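Local structure of N-acetyl-beta-D glucosaminidase (4ZM6) at residues V660-A665 / K669-F674; K830-W835 / K848-Y853. The protein probably releases N-acetylglucosamine from beta-linked substrates and, through a GCN5-related region, transfers acetyl groups from acetyl-CoA to glucosamine. All coordinates share one frame; numbering follows the deposited sequence.

Contact 1 of 2, residues V660-A665 / K669-F674; sequences VPDDDA and KAQAFF. With ACO (acetyl coenzyme *a), chain C.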
loop_
_atom_site.group_PDB
_atom_site.type_symbol
_atom_site.label_atom_id
_atom_site.label_comp_id
_atom_site.label_asym_id
_atom_site.label_seq_id
_atom_site.Cartn_x
_atom_site.Cartn_y
_atom_site.Cartn_z
ATOM N N VAL A 660 -28.640 10.580 11.344
ATOM C CA VAL A 660 -29.099 11.028 10.040
ATOM C C VAL A 660 -30.262 11.996 10.217
ATOM O O VAL A 660 -31.273 11.646 10.821
ATOM C CB VAL A 660 -29.532 9.850 9.146
ATOM C CG1 VAL A 660 -29.919 10.351 7.758
ATOM C CG2 VAL A 660 -28.418 8.813 9.053
ATOM N N PRO A 661 -30.123 13.222 9.694
ATOM C CA PRO A 661 -31.214 14.196 9.744
ATOM C C PRO A 661 -32.553 13.584 9.344
ATOM O O PRO A 661 -32.591 12.650 8.537
ATOM C CB PRO A 661 -30.786 15.253 8.723
ATOM C CG PRO A 661 -29.300 15.188 8.715
ATOM C CD PRO A 661 -28.909 13.779 9.071
ATOM N N ASP A 662 -33.633 14.111 9.917
ATOM C CA ASP A 662 -34.977 13.572 9.700
ATOM C C ASP A 662 -35.986 14.581 9.136
ATOM O O ASP A 662 -37.070 14.191 8.704
ATOM C CB ASP A 662 -35.504 13.018 11.022
ATOM C CG ASP A 662 -36.729 12.164 10.844
ATOM O OD1 ASP A 662 -36.623 11.095 10.209
ATOM O OD2 ASP A 662 -37.800 12.568 11.338
ATOM N N ASP A 663 -35.630 15.860 9.109
ATOM C CA ASP A 663 -36.608 16.919 8.864
ATOM C C ASP A 663 -36.773 17.308 7.390
ATOM O O ASP A 663 -37.494 18.255 7.081
ATOM C CB ASP A 663 -36.256 18.151 9.707
ATOM C CG ASP A 663 -36.098 17.820 11.184
ATOM O OD1 ASP A 663 -37.004 17.175 11.759
ATOM O OD2 ASP A 663 -35.056 18.188 11.770
ATOM N N ASP A 664 -36.119 16.593 6.479
ATOM C CA ASP A 664 -36.369 16.784 5.056
ATOM C C ASP A 664 -36.353 15.447 4.325
ATOM O O ASP A 664 -35.849 14.451 4.846
ATOM C CB ASP A 664 -35.373 17.769 4.437
ATOM C CG ASP A 664 -34.003 17.164 4.229
ATOM O OD1 ASP A 664 -33.322 16.889 5.238
ATOM O OD2 ASP A 664 -33.604 16.969 3.057
ATOM N N ALA A 665 -36.916 15.443 3.119
ATOM C CA ALA A 665 -37.145 14.214 2.357
ATOM C C ALA A 665 -35.853 13.569 1.864
ATOM O O ALA A 665 -35.693 12.358 1.972
ATOM C CB ALA A 665 -38.073 14.494 1.181
ATOM N N LYS A 669 -34.696 9.834 2.853
ATOM C CA LYS A 669 -34.283 8.956 1.758
ATOM C C LYS A 669 -32.894 8.358 2.014
ATOM O O LYS A 669 -32.671 7.169 1.779
ATOM C CB LYS A 669 -34.289 9.728 0.440
ATOM C CG LYS A 669 -34.175 8.861 -0.800
ATOM C CD LYS A 669 -34.410 9.661 -2.078
ATOM C CE LYS A 669 -35.794 10.303 -2.104
ATOM N NZ LYS A 669 -36.220 10.707 -3.475
ATOM N N ALA A 670 -31.969 9.185 2.500
ATOM C CA ALA A 670 -30.626 8.719 2.857
ATOM C C ALA A 670 -30.638 7.743 4.034
ATOM O O ALA A 670 -29.728 6.936 4.175
ATOM C CB ALA A 670 -29.712 9.898 3.158
ATOM N N GLN A 671 -31.654 7.822 4.885
ATOM C CA GLN A 671 -31.809 6.844 5.960
ATOM C C GLN A 671 -32.120 5.463 5.393
ATOM O O GLN A 671 -31.586 4.455 5.858
ATOM C CB GLN A 671 -32.926 7.248 6.917
ATOM C CG GLN A 671 -32.669 8.526 7.696
ATOM C CD GLN A 671 -33.814 8.880 8.621
ATOM O OE1 GLN A 671 -34.069 10.052 8.907
ATOM N NE2 GLN A 671 -34.519 7.864 9.084
ATOM N N ALA A 672 -32.997 5.427 4.394
ATOM C CA ALA A 672 -33.323 4.184 3.702
ATOM C C ALA A 672 -32.092 3.624 2.986
ATOM O O ALA A 672 -31.854 2.417 2.998
ATOM C CB ALA A 672 -34.456 4.411 2.715
ATOM N N PHE A 673 -31.310 4.505 2.368
ATOM C CA PHE A 673 -30.068 4.100 1.722
ATOM C C PHE A 673 -29.206 3.294 2.690
ATOM O O PHE A 673 -28.737 2.202 2.352
ATOM C CB PHE A 673 -29.302 5.326 1.214
ATOM C CG PHE A 673 -27.921 5.015 0.710
ATOM C CD1 PHE A 673 -26.840 5.016 1.573
ATOM C CD2 PHE A 673 -27.705 4.723 -0.627
ATOM C CE1 PHE A 673 -25.570 4.727 1.110
ATOM C CE2 PHE A 673 -26.437 4.431 -1.095
ATOM C CZ PHE A 673 -25.368 4.431 -0.227
ATOM N N PHE A 674 -29.026 3.829 3.898
ATOM C CA PHE A 674 -28.155 3.210 4.900
ATOM C C PHE A 674 -28.715 1.913 5.491
ATOM O O PHE A 674 -27.969 0.947 5.646
ATOM C CB PHE A 674 -27.807 4.202 6.023
ATOM C CG PHE A 674 -26.861 5.300 5.597
ATOM C CD1 PHE A 674 -25.609 4.999 5.084
ATOM C CD2 PHE A 674 -27.215 6.631 5.730
ATOM C CE1 PHE A 674 -24.740 6.001 4.691
ATOM C CE2 PHE A 674 -26.348 7.637 5.343
ATOM C CZ PHE A 674 -25.109 7.322 4.819
HETATM N N1A ACO C . -28.858 2.211 -12.488
HETATM C C2A ACO C . -30.051 2.160 -11.851
HETATM N N3A ACO C . -30.193 2.389 -10.527
HETATM C C4A ACO C . -29.124 2.702 -9.746
HETATM C C5A ACO C . -27.792 2.766 -10.376
HETATM C C6A ACO C . -27.706 2.501 -11.831
HETATM N N6A ACO C . -26.511 2.552 -12.468
HETATM N N7A ACO C . -26.921 3.070 -9.409
HETATM C C8A ACO C . -27.621 3.190 -8.251
HETATM N N9A ACO C . -28.936 2.963 -8.447
HETATM C C1B ACO C . -29.985 3.020 -7.391
HETATM C C2B ACO C . -30.273 1.648 -6.787
HETATM O O2B ACO C . -31.688 1.432 -6.705
HETATM C C3B ACO C . -29.606 1.644 -5.419
HETATM O O3B ACO C . -30.334 0.929 -4.402
HETATM P P3B ACO C . -31.697 1.391 -3.649
HETATM O O7A ACO C . -31.234 2.249 -2.490
HETATM O O8A ACO C . -32.534 2.090 -4.696
HETATM O O9A ACO C . -32.280 0.078 -3.206
HETATM C C4B ACO C . -29.391 3.122 -5.100
HETATM O O4B ACO C . -29.540 3.863 -6.321
HETATM C C5B ACO C . -28.021 3.363 -4.480
HETATM O O5B ACO C . -27.633 4.694 -4.787
HETATM P P1A ACO C . -26.115 5.090 -5.110
HETATM O O1A ACO C . -26.093 5.673 -6.504
HETATM O O2A ACO C . -25.156 3.988 -4.747
HETATM O O3A ACO C . -26.016 6.237 -3.994
HETATM P P2A ACO C . -25.977 7.783 -4.397
HETATM O O4A ACO C . -24.788 7.993 -5.305
HETATM O O5A ACO C . -27.337 8.214 -4.867
HETATM O O6A ACO C . -25.699 8.434 -2.958
HETATM C CBP ACO C . -26.619 9.345 -0.910
HETATM C CCP ACO C . -26.579 8.167 -1.867
HETATM C CDP ACO C . -25.237 9.573 -0.315
HETATM C CEP ACO C . -27.588 9.018 0.215
HETATM C CAP ACO C . -27.085 10.560 -1.715
HETATM O OAP ACO C . -28.490 10.476 -1.932
HETATM C C9P ACO C . -26.751 11.875 -1.070
HETATM O O9P ACO C . -25.729 12.456 -1.408
HETATM N N8P ACO C . -27.592 12.376 -0.166
HETATM C C7P ACO C . -27.334 13.667 0.441
HETATM C C6P ACO C . -28.193 13.930 1.666
HETATM C C5P ACO C . -27.868 13.084 2.884
HETATM O O5P ACO C . -28.793 12.910 3.659
HETATM N N4P ACO C . -26.639 12.595 3.117
HETATM C C3P ACO C . -26.317 11.844 4.334
HETATM C C2P ACO C . -25.800 12.734 5.470
HETATM S S1P ACO C . -25.921 11.968 7.069
HETATM C C ACO C . -24.482 11.164 7.264
HETATM O O ACO C . -23.667 11.123 6.359
HETATM C CH3 ACO C . -24.239 10.493 8.578
#
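Val660 and Gln671 carry most of this contact. Their side chains run past each other in opposite directions. CG1 of Val660 lies alongside the aliphatic part of Gln671, 3.3 Å from its CG. The other branch, CG2, turns to the Phe674 ring and approaches CD2 obliquely at 4.2 Å. With CG1 anti to the backbone N (chi1 -176°), CG1 points to Gln671 and CG2 to Phe674. Gln671 is extended beyond CG and carries its amide to Pro661 O and the Asp662 carboxylate. The amide and carboxylate planes are 34° apart. Ala665 makes the third large share through its backbone. Its O accepts a bond from Lys669 N at 2.9 Å, in the first turn of helix 665-677, and Lys669 CB packs close to the same oxygen. Asp664 is the N-cap residue of this helix.

The setting is the acetyl-CoA side of a GNAT fold. Helix 665-677 comes after strand 646-649 and the short strand 660-661; Leu649 of the former touches both Val660 and Phe674. Val660 is also bonded through its backbone to Arg854 of strand 847-857.

The helix meets the cofactor directly. Ala670 CB is 3.2 Å from O5P of acetyl-CoA, in the pantetheine arm. Phe673 lays one ring face against CCP, and its CE2 lies 3.4 Å from the bridging O3A of the pyrophosphate. The edge of Phe674 faces C3P. On the strand side, Pro661 CD comes within 4.0 Å of the thioester sulfur S1P.

Contact 2 of 2, residues K830-W835 / K848-Y853; sequences KSYVDW and KTWRSY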
loop_
_atom_site.group_PDB
_atom_site.type_symbol
_atom_site.label_atom_id
_atom_site.label_comp_id
_atom_site.label_asym_id
_atom_site.label_seq_id
_atom_site.Cartn_x
_atom_site.Cartn_y
_atom_site.Cartn_z
ATOM N N LYS A 830 -29.163 33.131 21.165
ATOM C CA LYS A 830 -29.672 31.830 20.711
ATOM C C LYS A 830 -28.770 30.702 21.203
ATOM O O LYS A 830 -27.562 30.756 21.012
ATOM C CB LYS A 830 -29.765 31.805 19.184
ATOM C CG LYS A 830 -30.762 32.808 18.614
ATOM C CD LYS A 830 -30.552 33.027 17.119
ATOM C CE LYS A 830 -31.328 34.230 16.595
ATOM N NZ LYS A 830 -32.778 33.940 16.419
ATOM N N SER A 831 -29.358 29.681 21.824
ATOM C CA SER A 831 -28.588 28.649 22.532
ATOM C C SER A 831 -28.814 27.237 21.979
ATOM O O SER A 831 -29.943 26.837 21.726
ATOM C CB SER A 831 -28.928 28.681 24.024
ATOM O OG SER A 831 -28.164 27.735 24.745
ATOM N N TYR A 832 -27.723 26.485 21.840
ATOM C CA TYR A 832 -27.712 25.189 21.170
ATOM C C TYR A 832 -27.491 24.053 22.159
ATOM O O TYR A 832 -26.399 23.901 22.701
ATOM C CB TYR A 832 -26.581 25.197 20.141
ATOM C CG TYR A 832 -26.449 23.982 19.234
ATOM C CD1 TYR A 832 -27.546 23.454 18.553
ATOM C CD2 TYR A 832 -25.203 23.407 19.004
ATOM C CE1 TYR A 832 -27.408 22.367 17.704
ATOM C CE2 TYR A 832 -25.055 22.325 18.155
ATOM C CZ TYR A 832 -26.157 21.808 17.506
ATOM O OH TYR A 832 -25.986 20.732 16.663
ATOM N N VAL A 833 -28.532 23.258 22.397
ATOM C CA VAL A 833 -28.407 22.041 23.197
ATOM C C VAL A 833 -28.489 20.844 22.253
ATOM O O VAL A 833 -29.551 20.531 21.724
ATOM C CB VAL A 833 -29.501 21.951 24.273
ATOM C CG1 VAL A 833 -29.387 20.642 25.044
ATOM C CG2 VAL A 833 -29.409 23.145 25.212
ATOM N N ASP A 834 -27.357 20.182 22.051
ATOM C CA ASP A 834 -27.223 19.196 20.993
ATOM C C ASP A 834 -27.392 17.782 21.521
ATOM O O ASP A 834 -26.955 17.475 22.629
ATOM C CB ASP A 834 -25.868 19.347 20.281
ATOM C CG ASP A 834 -24.675 19.104 21.202
ATOM O OD1 ASP A 834 -24.566 19.784 22.241
ATOM O OD2 ASP A 834 -23.833 18.239 20.877
ATOM N N TRP A 835 -28.044 16.942 20.714
ATOM C CA TRP A 835 -28.145 15.502 20.947
ATOM C C TRP A 835 -28.699 15.197 22.334
ATOM O O TRP A 835 -27.963 14.764 23.223
ATOM C CB TRP A 835 -26.775 14.838 20.739
ATOM C CG TRP A 835 -26.775 13.320 20.736
ATOM C CD1 TRP A 835 -27.799 12.484 21.101
ATOM C CD2 TRP A 835 -25.676 12.470 20.388
ATOM N NE1 TRP A 835 -27.407 11.173 20.979
ATOM C CE2 TRP A 835 -26.109 11.135 20.547
ATOM C CE3 TRP A 835 -24.367 12.708 19.953
ATOM C CZ2 TRP A 835 -25.282 10.040 20.283
ATOM C CZ3 TRP A 835 -23.541 11.616 19.692
ATOM C CH2 TRP A 835 -24.005 10.298 19.861
ATOM N N LYS A 848 -36.977 24.676 22.855
ATOM C CA LYS A 848 -37.839 23.890 21.976
ATOM C C LYS A 848 -36.960 23.195 20.935
ATOM O O LYS A 848 -35.827 23.622 20.699
ATOM C CB LYS A 848 -38.911 24.771 21.330
ATOM C CG LYS A 848 -38.448 25.684 20.204
ATOM C CD LYS A 848 -39.518 26.732 19.913
ATOM C CE LYS A 848 -39.653 27.045 18.430
ATOM N NZ LYS A 848 -38.520 27.863 17.925
ATOM N N THR A 849 -37.467 22.125 20.323
ATOM C CA THR A 849 -36.621 21.282 19.465
ATOM C C THR A 849 -36.357 22.000 18.143
ATOM O O THR A 849 -37.231 22.679 17.606
ATOM C CB THR A 849 -37.184 19.856 19.194
ATOM O OG1 THR A 849 -37.829 19.817 17.920
ATOM C CG2 THR A 849 -38.154 19.381 20.280
ATOM N N TRP A 850 -35.139 21.844 17.639
ATOM C CA TRP A 850 -34.662 22.600 16.493
ATOM C C TRP A 850 -34.567 21.712 15.260
ATOM O O TRP A 850 -35.056 22.068 14.188
ATOM C CB TRP A 850 -33.294 23.203 16.819
ATOM C CG TRP A 850 -32.694 23.938 15.679
ATOM C CD1 TRP A 850 -33.241 24.986 15.008
ATOM C CD2 TRP A 850 -31.430 23.676 15.062
ATOM N NE1 TRP A 850 -32.396 25.398 14.006
ATOM C CE2 TRP A 850 -31.276 24.609 14.018
ATOM C CE3 TRP A 850 -30.414 22.742 15.289
ATOM C CZ2 TRP A 850 -30.142 24.640 13.201
ATOM C CZ3 TRP A 850 -29.286 22.774 14.476
ATOM C CH2 TRP A 850 -29.160 23.717 13.447
ATOM N N ARG A 851 -33.903 20.571 15.418
ATOM C CA ARG A 851 -33.775 19.580 14.361
ATOM C C ARG A 851 -33.730 18.191 14.993
ATOM O O ARG A 851 -33.297 18.043 16.140
ATOM C CB ARG A 851 -32.497 19.818 13.550
ATOM C CG ARG A 851 -32.418 21.150 12.820
ATOM C CD ARG A 851 -33.325 21.189 11.602
ATOM N NE ARG A 851 -33.378 22.519 10.987
ATOM C CZ ARG A 851 -32.407 23.060 10.250
ATOM N NH1 ARG A 851 -31.277 22.403 10.027
ATOM N NH2 ARG A 851 -32.559 24.271 9.733
ATOM N N SER A 852 -34.165 17.175 14.245
ATOM C CA SER A 852 -34.173 15.793 14.744
ATOM C C SER A 852 -33.330 14.866 13.869
ATOM O O SER A 852 -33.186 15.092 12.667
ATOM C CB SER A 852 -35.609 15.268 14.839
ATOM O OG SER A 852 -36.421 16.135 15.620
ATOM N N TYR A 853 -32.770 13.830 14.487
ATOM C CA TYR A 853 -31.951 12.841 13.784
ATOM C C TYR A 853 -32.319 11.428 14.213
ATOM O O TYR A 853 -32.769 11.212 15.332
ATOM C CB TYR A 853 -30.459 13.060 14.070
ATOM C CG TYR A 853 -30.017 14.506 14.041
ATOM C CD1 TYR A 853 -30.083 15.287 15.184
ATOM C CD2 TYR A 853 -29.526 15.089 12.877
ATOM C CE1 TYR A 853 -29.679 16.605 15.171
ATOM C CE2 TYR A 853 -29.116 16.414 12.856
ATOM C CZ TYR A 853 -29.201 17.166 14.011
ATOM O OH TYR A 853 -28.806 18.484 14.019
#
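Tyr832 and Trp850 both hold CG opposite the backbone N, with chi1 of -175° and 177°. These torsions let the rings meet across the intervening strand 686-692, on which Trp850 also packs. Tyr832 CE1 meets the six-membered ring of Trp850, with CZ3 at 3.8 Å and CE3 at 3.9 Å. The ring planes stand at 89°, but the approach is oblique. The centroids of the Tyr832 ring and the six-membered Trp850 ring are 5.8 Å apart. Phe790 packs edge-to-face with both rings and completes an aromatic cluster. One face of the indole is covered by Arg851 CG, and the guanidinium of Arg851 lies over Trp850 CZ2. Arg851 also makes a cation-pi contact with Trp565.

The tyrosine hydroxyls do not bond each other: Tyr832 OH and Tyr853 OH are 4.5 Å apart. Both are hydrogen-bonded to Asp688 OD2, while OD1 of the same carboxylate takes Trp835 N. The Asp688 carboxylate thus bridges the two segments.

This is structural packing in the C-terminal, probably N-acetyltransferase-like region, away from the acetyl-CoA site. Asp688 belongs to strand 686-692, which runs between the two segments and is antiparallel to both. A classic beta bulge places two residues, Trp850 and Arg851, opposite the single residue Asp688. On its other edge, strand 830-836 pairs in parallel with strand 794-802 through Gly795. Helix 839-843 connects the two segments and packs against Val833 and Thr849.

The two contacts meet on one mixed sheet, where strand 660-661 of contact 1 pairs antiparallel with strand 847-857 of contact 2. Their centres are about 18 Å apart. The join is made mainly by Ser852: its N is 2.8 Å from Asp663 OD2 and its O is 3.0 Å from Asp662 N, both probable hydrogen bonds. Tyr853 CB also packs on Val660 O at 3.6 Å. Through this pairing, strand 847-857 of the C-terminal acetyltransferase-like region joins the part of the chain that binds acetyl-CoA. Contact 1 supplies Ala670 and Phe673 to the acetyl-CoA pocket. Contact 2 lies farther off, with the Tyr853 side chain about 8 Å from the bound cofactor.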